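Long-range contacts in DNA polymerase (Pyrobaculum calidifontis, PDB 5MDN), which probably catalyses template-directed DNA synthesis, adding deoxyribonucleotides from their triphosphates to a growing strand and releasing diphosphate: residues Y691-A697 against S726-M730; W626-A630 against Q750-A754. All coordinates share one frame; numbering follows the deposited sequence.

Contact 1. Residues Y691-A697 against S726-M730; sequences YGPHVHA and SERAM
Pro-693 and Ala-697 lie one helical turn apart, and both rest on Ala-729. The methyl of Ala-729 is 3.6 Å from Pro-693 CB and 3.9 Å from Ala-697 CB. Ala-697 CA also makes a CA-H...O contact with Ala-729 O, at 3.4 Å. The CD end of the proline ring meets the serine side chain: Pro-693 CD is 3.4 Å from Ser-726 CB. His-696 flanks the alanines. Its CG is anti to the backbone N (chi1 162°), which carries the imidazole alongside the backbone of 727-729. Glu-727 O then stands over one ring face, 3.2 Å above the plane of His-696 and offset toward the rim. Ala-729 N lies at the ring edge.

The pair is a short helix, 693-697, packed on strand 729-731, the second of a two-stranded antiparallel sheet with 716-718, and on the loop that leads into it. Gly-692 is the N-cap, and its O accepts from His-696 N. The Glu-727 chain bends at chi2 (-44°) and leads the carboxylate back to this helix start. There OE1 of Glu-727 lies 3.2 Å from His-696 CB, and the carboxylate plane is 89° from the ring. Tyr-716 of the partner strand touches Pro-693, Ala-697 and Ala-729. Arg-728 and Met-730 share backbone hydrogen bonds with Val-719 and Val-717, which join the strand carrying Ala-729 to its partner.

Contact 2. Residues W626-A630 against Q750-A754; sequences WCELA and QVIPA
Ala-630, which packs against Gln-750 and Ala-754, gives its backbone N-H to Cys-627 SG. The bond from Ala-630 N to Cys-627 SG is 3.5 Å long, with 156° at the hydrogen. Cys-627 is the N-cap of helix 628-643, so its thiol caps the first turn, at the end that meets helix 743-756. Across the contact, Ala-630 CB is 4.2 Å from Ala-754 CB. Next to this pair, Leu-629 CD2 approaches Val-751 CG2 at 4.2 Å.

Trp-626 stands just before the cap. Its CG is anti to the carbonyl carbon (chi1 -68°), which swings the indole off the path of the following chain and across Gln-750 and Ala-754. The Ala-754 methyl sits over the six-membered ring in a CH-pi contact. Its CB is 4.1 Å from the ring centroid of Trp-626, only 18° off the normal. The Gln-750 chain bends at chi2 and reaches the NE1 side of the indole with OE1 over the ring face, so the indole N-H is badly angled for it; the modelled approach is too close and its detail is doubtful. A serine in place of Trp-626 would probably deprive the Ala-754 methyl of the ring face under it, and leave a gap beneath Ala-754, between the start of helix 628-643 and helix 743-756.

This is helix-to-helix packing in the C-terminal part of the polymerase, probably the thumb of the family B fold. Helix 647-666 extends it: Val-661 touches Val-751, and Arg-664 touches Leu-629. The polar cap bond stays within its own helix start. Between the helices the hold is mainly apolar, and it depends on the fit of small methyls, branched side chains and one indole face.

From the N terminus, the chain first enters contact 2 at 626-630, which leads into helix 628-643. It runs through helix 647-666 and reaches 691-697, the short helix of contact 1. After strand 716-718 it returns to that helix at 726-730, which closes a loop of 28 residues. Strand 729-731 is followed by helix 743-756, where 750-754 closes the larger loop of 119 residues. Contact 1 is therefore nested inside contact 2. The first ties a short helix to a small sheet; the second ties two longer helices together. Their centres are about 17 Å apart and their nearest atoms about 10 Å, so they do not touch.

Contact 1. Residues Y691-A697 against S726-M730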
ATOM      1  N   TYR A 691     -30.028  16.604   4.766  1.00169.09           N
ATOM      2  CA  TYR A 691     -31.399  16.374   5.248  1.00164.97           C
ATOM      3  C   TYR A 691     -31.662  14.942   5.689  1.00164.66           C
ATOM      4  O   TYR A 691     -32.798  14.619   6.054  1.00163.92           O
ATOM      5  CB  TYR A 691     -32.443  16.774   4.198  1.00161.35           C
ATOM      6  CG  TYR A 691     -32.524  18.265   3.978  1.00158.62           C
ATOM      7  CD1 TYR A 691     -32.196  19.155   5.006  1.00160.51           C
ATOM      8  CD2 TYR A 691     -32.878  18.782   2.741  1.00151.88           C
ATOM      9  CE1 TYR A 691     -32.258  20.518   4.816  1.00158.90           C
ATOM     10  CE2 TYR A 691     -32.934  20.139   2.538  1.00152.85           C
ATOM     11  CZ  TYR A 691     -32.621  21.007   3.581  1.00157.38           C
ATOM     12  OH  TYR A 691     -32.672  22.364   3.387  1.00160.71           O
ATOM     13  N   GLY A 692     -30.652  14.080   5.671  1.00162.35           N
ATOM     14  CA  GLY A 692     -30.841  12.668   5.892  1.00153.83           C
ATOM     15  C   GLY A 692     -30.796  12.352   7.369  1.00148.47           C
ATOM     16  O   GLY A 692     -30.742  13.250   8.213  1.00146.57           O
ATOM     17  N   PRO A 693     -30.814  11.062   7.715  1.00149.65           N
ATOM     18  CA  PRO A 693     -30.678  10.695   9.130  1.00144.65           C
ATOM     19  C   PRO A 693     -29.299  10.988   9.659  1.00139.62           C
ATOM     20  O   PRO A 693     -29.125  11.122  10.876  1.00131.32           O
ATOM     21  CB  PRO A 693     -30.962   9.190   9.133  1.00147.23           C
ATOM     22  CG  PRO A 693     -30.572   8.729   7.777  1.00149.60           C
ATOM     23  CD  PRO A 693     -30.751   9.890   6.824  1.00150.29           C
ATOM     24  N   HIS A 694     -28.315  11.067   8.763  1.00139.98           N
ATOM     25  CA  HIS A 694     -26.947  11.384   9.142  1.00143.12           C
ATOM     26  C   HIS A 694     -26.861  12.751   9.807  1.00147.17           C
ATOM     27  O   HIS A 694     -26.130  12.927  10.789  1.00146.42           O
ATOM     28  CB  HIS A 694     -26.067  11.313   7.895  1.00142.83           C
ATOM     29  CG  HIS A 694     -24.635  11.669   8.130  1.00141.45           C
ATOM     30  ND1 HIS A 694     -23.969  11.365   9.299  1.00138.58           N
ATOM     31  CD2 HIS A 694     -23.732  12.285   7.331  1.00143.12           C
ATOM     32  CE1 HIS A 694     -22.722  11.790   9.214  1.00139.49           C
ATOM     33  NE2 HIS A 694     -22.551  12.350   8.030  1.00142.41           N
ATOM     34  N   VAL A 695     -27.598  13.735   9.287  1.00150.46           N
ATOM     35  CA  VAL A 695     -27.572  15.073   9.873  1.00147.33           C
ATOM     36  C   VAL A 695     -28.553  15.195  11.040  1.00145.37           C
ATOM     37  O   VAL A 695     -28.294  15.940  11.993  1.00143.03           O
ATOM     38  CB  VAL A 695     -27.833  16.140   8.791  1.00146.42           C
ATOM     39  CG1 VAL A 695     -26.974  15.869   7.566  1.00142.19           C
ATOM     40  CG2 VAL A 695     -29.309  16.191   8.406  1.00143.53           C
ATOM     41  N   HIS A 696     -29.688  14.491  10.986  1.00141.49           N
ATOM     42  CA  HIS A 696     -30.686  14.610  12.046  1.00141.10           C
ATOM     43  C   HIS A 696     -30.198  13.977  13.344  1.00149.29           C
ATOM     44  O   HIS A 696     -30.428  14.521  14.430  1.00153.13           O
ATOM     45  CB  HIS A 696     -32.004  13.983  11.595  1.00138.94           C
ATOM     46  CG  HIS A 696     -32.940  13.661  12.719  1.00134.91           C
ATOM     47  ND1 HIS A 696     -33.046  12.397  13.258  1.00134.75           N
ATOM     48  CD2 HIS A 696     -33.812  14.437  13.406  1.00133.19           C
ATOM     49  CE1 HIS A 696     -33.946  12.407  14.225  1.00132.66           C
ATOM     50  NE2 HIS A 696     -34.424  13.633  14.337  1.00131.90           N
ATOM     51  N   ALA A 697     -29.538  12.819  13.253  1.00141.72           N
ATOM     52  CA  ALA A 697     -28.898  12.245  14.432  1.00144.23           C
ATOM     53  C   ALA A 697     -27.803  13.166  14.954  1.00148.65           C
ATOM     54  O   ALA A 697     -27.592  13.270  16.168  1.00150.58           O
ATOM     55  CB  ALA A 697     -28.334  10.865  14.105  1.00141.37           C
ATOM     56  N   SER A 726     -36.498   8.919   7.180  1.00158.05           N
ATOM     57  CA  SER A 726     -35.134   8.959   7.710  1.00153.19           C
ATOM     58  C   SER A 726     -34.978   9.827   8.957  1.00147.69           C
ATOM     59  O   SER A 726     -33.898   9.847   9.551  1.00139.54           O
ATOM     60  CB  SER A 726     -34.146   9.431   6.637  1.00153.69           C
ATOM     61  OG  SER A 726     -34.430  10.775   6.282  1.00153.21           O
ATOM     62  N   GLU A 727     -36.019  10.550   9.373  1.00147.43           N
ATOM     63  CA  GLU A 727     -35.867  11.517  10.475  1.00148.05           C
ATOM     64  C   GLU A 727     -36.217  10.943  11.845  1.00147.66           C
ATOM     65  O   GLU A 727     -36.766  11.634  12.710  1.00145.12           O
ATOM     66  CB  GLU A 727     -36.665  12.791  10.201  1.00149.66           C
ATOM     67  CG  GLU A 727     -36.475  13.366   8.803  1.00151.86           C
ATOM     68  CD  GLU A 727     -35.021  13.388   8.335  1.00150.85           C
ATOM     69  OE1 GLU A 727     -34.106  13.646   9.150  1.00143.88           O
ATOM     70  OE2 GLU A 727     -34.791  13.138   7.134  1.00151.46           O
ATOM     71  N   ARG A 728     -35.881   9.675  12.077  1.00149.79           N
ATOM     72  CA  ARG A 728     -36.093   9.027  13.366  1.00144.60           C
ATOM     73  C   ARG A 728     -34.804   8.372  13.847  1.00136.93           C
ATOM     74  O   ARG A 728     -34.837   7.360  14.554  1.00120.94           O
ATOM     75  CB  ARG A 728     -37.216   7.993  13.291  1.00144.18           C
ATOM     76  CG  ARG A 728     -38.619   8.558  13.121  1.00143.94           C
ATOM     77  CD  ARG A 728     -38.943   8.841  11.663  1.00145.48           C
ATOM     78  NE  ARG A 728     -38.379   7.832  10.768  1.00146.71           N
ATOM     79  CZ  ARG A 728     -38.948   6.661  10.502  1.00147.57           C
ATOM     80  NH1 ARG A 728     -40.102   6.335  11.070  1.00148.91           N
ATOM     81  NH2 ARG A 728     -38.361   5.811   9.672  1.00145.33           N
ATOM     82  N   ALA A 729     -33.665   8.947  13.468  1.00131.89           N
ATOM     83  CA  ALA A 729     -32.346   8.395  13.774  1.00137.00           C
ATOM     84  C   ALA A 729     -31.884   8.894  15.138  1.00138.73           C
ATOM     85  O   ALA A 729     -31.361  10.004  15.264  1.00140.05           O
ATOM     86  CB  ALA A 729     -31.350   8.773  12.685  1.00141.13           C
ATOM     87  N   MET A 730     -32.081   8.072  16.164  1.00138.42           N
ATOM     88  CA  MET A 730     -31.603   8.349  17.513  1.00134.17           C
ATOM     89  C   MET A 730     -30.174   7.839  17.684  1.00136.50           C
ATOM     90  O   MET A 730     -29.859   6.724  17.258  1.00147.84           O
ATOM     91  CB  MET A 730     -32.509   7.688  18.548  1.00128.17           C
ATOM     92  CG  MET A 730     -32.337   8.213  19.961  1.00124.45           C
ATOM     93  SD  MET A 730     -33.496   7.451  21.114  1.00118.09           S
ATOM     94  CE  MET A 730     -35.060   7.986  20.422  1.00113.02           C
TER

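Contact 2. Residues W626-A630 against Q750-A754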
ATOM      1  N   TRP A 626     -24.335   0.913   5.339  1.00118.96           N
ATOM      2  CA  TRP A 626     -25.141  -0.085   6.018  1.00116.81           C
ATOM      3  C   TRP A 626     -24.794  -0.148   7.500  1.00112.75           C
ATOM      4  O   TRP A 626     -23.813   0.435   7.968  1.00119.60           O
ATOM      5  CB  TRP A 626     -24.964  -1.470   5.415  1.00119.15           C
ATOM      6  CG  TRP A 626     -25.496  -1.634   4.042  1.00120.42           C
ATOM      7  CD1 TRP A 626     -26.440  -0.868   3.422  1.00118.49           C
ATOM      8  CD2 TRP A 626     -25.200  -2.716   3.160  1.00119.29           C
ATOM      9  NE1 TRP A 626     -26.697  -1.374   2.163  1.00118.17           N
ATOM     10  CE2 TRP A 626     -25.954  -2.514   1.988  1.00118.32           C
ATOM     11  CE3 TRP A 626     -24.349  -3.824   3.234  1.00118.17           C
ATOM     12  CZ2 TRP A 626     -25.889  -3.381   0.898  1.00116.91           C
ATOM     13  CZ3 TRP A 626     -24.292  -4.680   2.152  1.00116.87           C
ATOM     14  CH2 TRP A 626     -25.047  -4.461   0.994  1.00116.13           C
ATOM     15  N   CYS A 627     -25.639  -0.855   8.246  1.00108.33           N
ATOM     16  CA  CYS A 627     -25.319  -1.241   9.609  1.00106.98           C
ATOM     17  C   CYS A 627     -24.493  -2.526   9.603  1.00103.76           C
ATOM     18  O   CYS A 627     -24.354  -3.203   8.581  1.00106.19           O
ATOM     19  CB  CYS A 627     -26.596  -1.434  10.424  1.00106.94           C
ATOM     20  SG  CYS A 627     -27.649  -2.794   9.849  1.00109.66           S
ATOM     21  N   GLU A 628     -23.939  -2.864  10.770  1.00104.95           N
ATOM     22  CA  GLU A 628     -23.080  -4.039  10.861  1.00101.10           C
ATOM     23  C   GLU A 628     -23.863  -5.344  10.801  1.00 96.06           C
ATOM     24  O   GLU A 628     -23.267  -6.396  10.545  1.00 97.09           O
ATOM     25  CB  GLU A 628     -22.238  -3.983  12.136  1.00103.60           C
ATOM     26  CG  GLU A 628     -21.325  -2.771  12.205  1.00105.75           C
ATOM     27  CD  GLU A 628     -20.292  -2.763  11.090  1.00102.85           C
ATOM     28  OE1 GLU A 628     -19.768  -3.845  10.755  1.00107.78           O
ATOM     29  OE2 GLU A 628     -20.011  -1.676  10.541  1.00 96.72           O
ATOM     30  N   LEU A 629     -25.177  -5.305  11.025  1.00 99.91           N
ATOM     31  CA  LEU A 629     -25.990  -6.495  10.797  1.00 96.67           C
ATOM     32  C   LEU A 629     -26.155  -6.765   9.306  1.00 93.50           C
ATOM     33  O   LEU A 629     -26.119  -7.922   8.871  1.00 95.56           O
ATOM     34  CB  LEU A 629     -27.352  -6.342  11.473  1.00 95.17           C
ATOM     35  CG  LEU A 629     -28.331  -7.499  11.266  1.00 96.35           C
ATOM     36  CD1 LEU A 629     -27.729  -8.804  11.763  1.00 95.65           C
ATOM     37  CD2 LEU A 629     -29.657  -7.220  11.959  1.00 97.56           C
ATOM     38  N   ALA A 630     -26.343  -5.708   8.510  1.00 91.90           N
ATOM     39  CA  ALA A 630     -26.421  -5.872   7.062  1.00 93.16           C
ATOM     40  C   ALA A 630     -25.121  -6.438   6.502  1.00 93.93           C
ATOM     41  O   ALA A 630     -25.137  -7.235   5.556  1.00 98.88           O
ATOM     42  CB  ALA A 630     -26.758  -4.538   6.398  1.00 95.09           C
ATOM     43  N   GLN A 750     -32.684  -2.770   4.250  1.00119.97           N
ATOM     44  CA  GLN A 750     -31.292  -3.225   4.194  1.00119.03           C
ATOM     45  C   GLN A 750     -31.081  -4.728   4.360  1.00105.23           C
ATOM     46  O   GLN A 750     -30.355  -5.318   3.555  1.00103.87           O
ATOM     47  CB  GLN A 750     -30.379  -2.460   5.149  1.00125.87           C
ATOM     48  CG  GLN A 750     -29.798  -1.279   4.407  1.00126.30           C
ATOM     49  CD  GLN A 750     -29.479  -1.662   2.952  1.00126.26           C
ATOM     50  OE1 GLN A 750     -28.744  -2.618   2.688  1.00130.26           O
ATOM     51  NE2 GLN A 750     -30.062  -0.931   2.005  1.00125.09           N
ATOM     52  N   VAL A 751     -31.672  -5.366   5.373  1.00107.37           N
ATOM     53  CA  VAL A 751     -31.386  -6.786   5.575  1.00102.35           C
ATOM     54  C   VAL A 751     -31.824  -7.588   4.354  1.00101.89           C
ATOM     55  O   VAL A 751     -31.132  -8.520   3.924  1.00105.40           O
ATOM     56  CB  VAL A 751     -32.045  -7.301   6.869  1.00102.24           C
ATOM     57  CG1 VAL A 751     -32.060  -8.821   6.897  1.00102.27           C
ATOM     58  CG2 VAL A 751     -31.289  -6.787   8.085  1.00104.48           C
ATOM     59  N   ILE A 752     -32.964  -7.237   3.767  1.00109.79           N
ATOM     60  CA  ILE A 752     -33.380  -7.863   2.511  1.00104.46           C
ATOM     61  C   ILE A 752     -32.503  -7.338   1.370  1.00102.70           C
ATOM     62  O   ILE A 752     -31.941  -8.154   0.626  1.00104.12           O
ATOM     63  CB  ILE A 752     -34.884  -7.661   2.243  1.00101.18           C
ATOM     64  CG1 ILE A 752     -35.700  -8.833   2.794  1.00 99.02           C
ATOM     65  CG2 ILE A 752     -35.166  -7.520   0.752  1.00 99.22           C
ATOM     66  CD1 ILE A 752     -35.510  -9.096   4.273  1.00100.34           C
ATOM     67  N   PRO A 753     -32.342  -6.015   1.177  1.00100.65           N
ATOM     68  CA  PRO A 753     -31.473  -5.548   0.077  1.00104.69           C
ATOM     69  C   PRO A 753     -30.031  -6.022   0.165  1.00109.69           C
ATOM     70  O   PRO A 753     -29.393  -6.200  -0.881  1.00110.57           O
ATOM     71  CB  PRO A 753     -31.570  -4.019   0.179  1.00103.03           C
ATOM     72  CG  PRO A 753     -32.888  -3.784   0.778  1.00104.46           C
ATOM     73  CD  PRO A 753     -33.087  -4.886   1.768  1.00102.27           C
ATOM     74  N   ALA A 754     -29.483  -6.221   1.367  1.00107.19           N
ATOM     75  CA  ALA A 754     -28.127  -6.753   1.460  1.00104.60           C
ATOM     76  C   ALA A 754     -28.068  -8.173   0.916  1.00 99.55           C
ATOM     77  O   ALA A 754     -27.140  -8.526   0.179  1.00 95.45           O
ATOM     78  CB  ALA A 754     -27.629  -6.707   2.904  1.00104.54           C
TER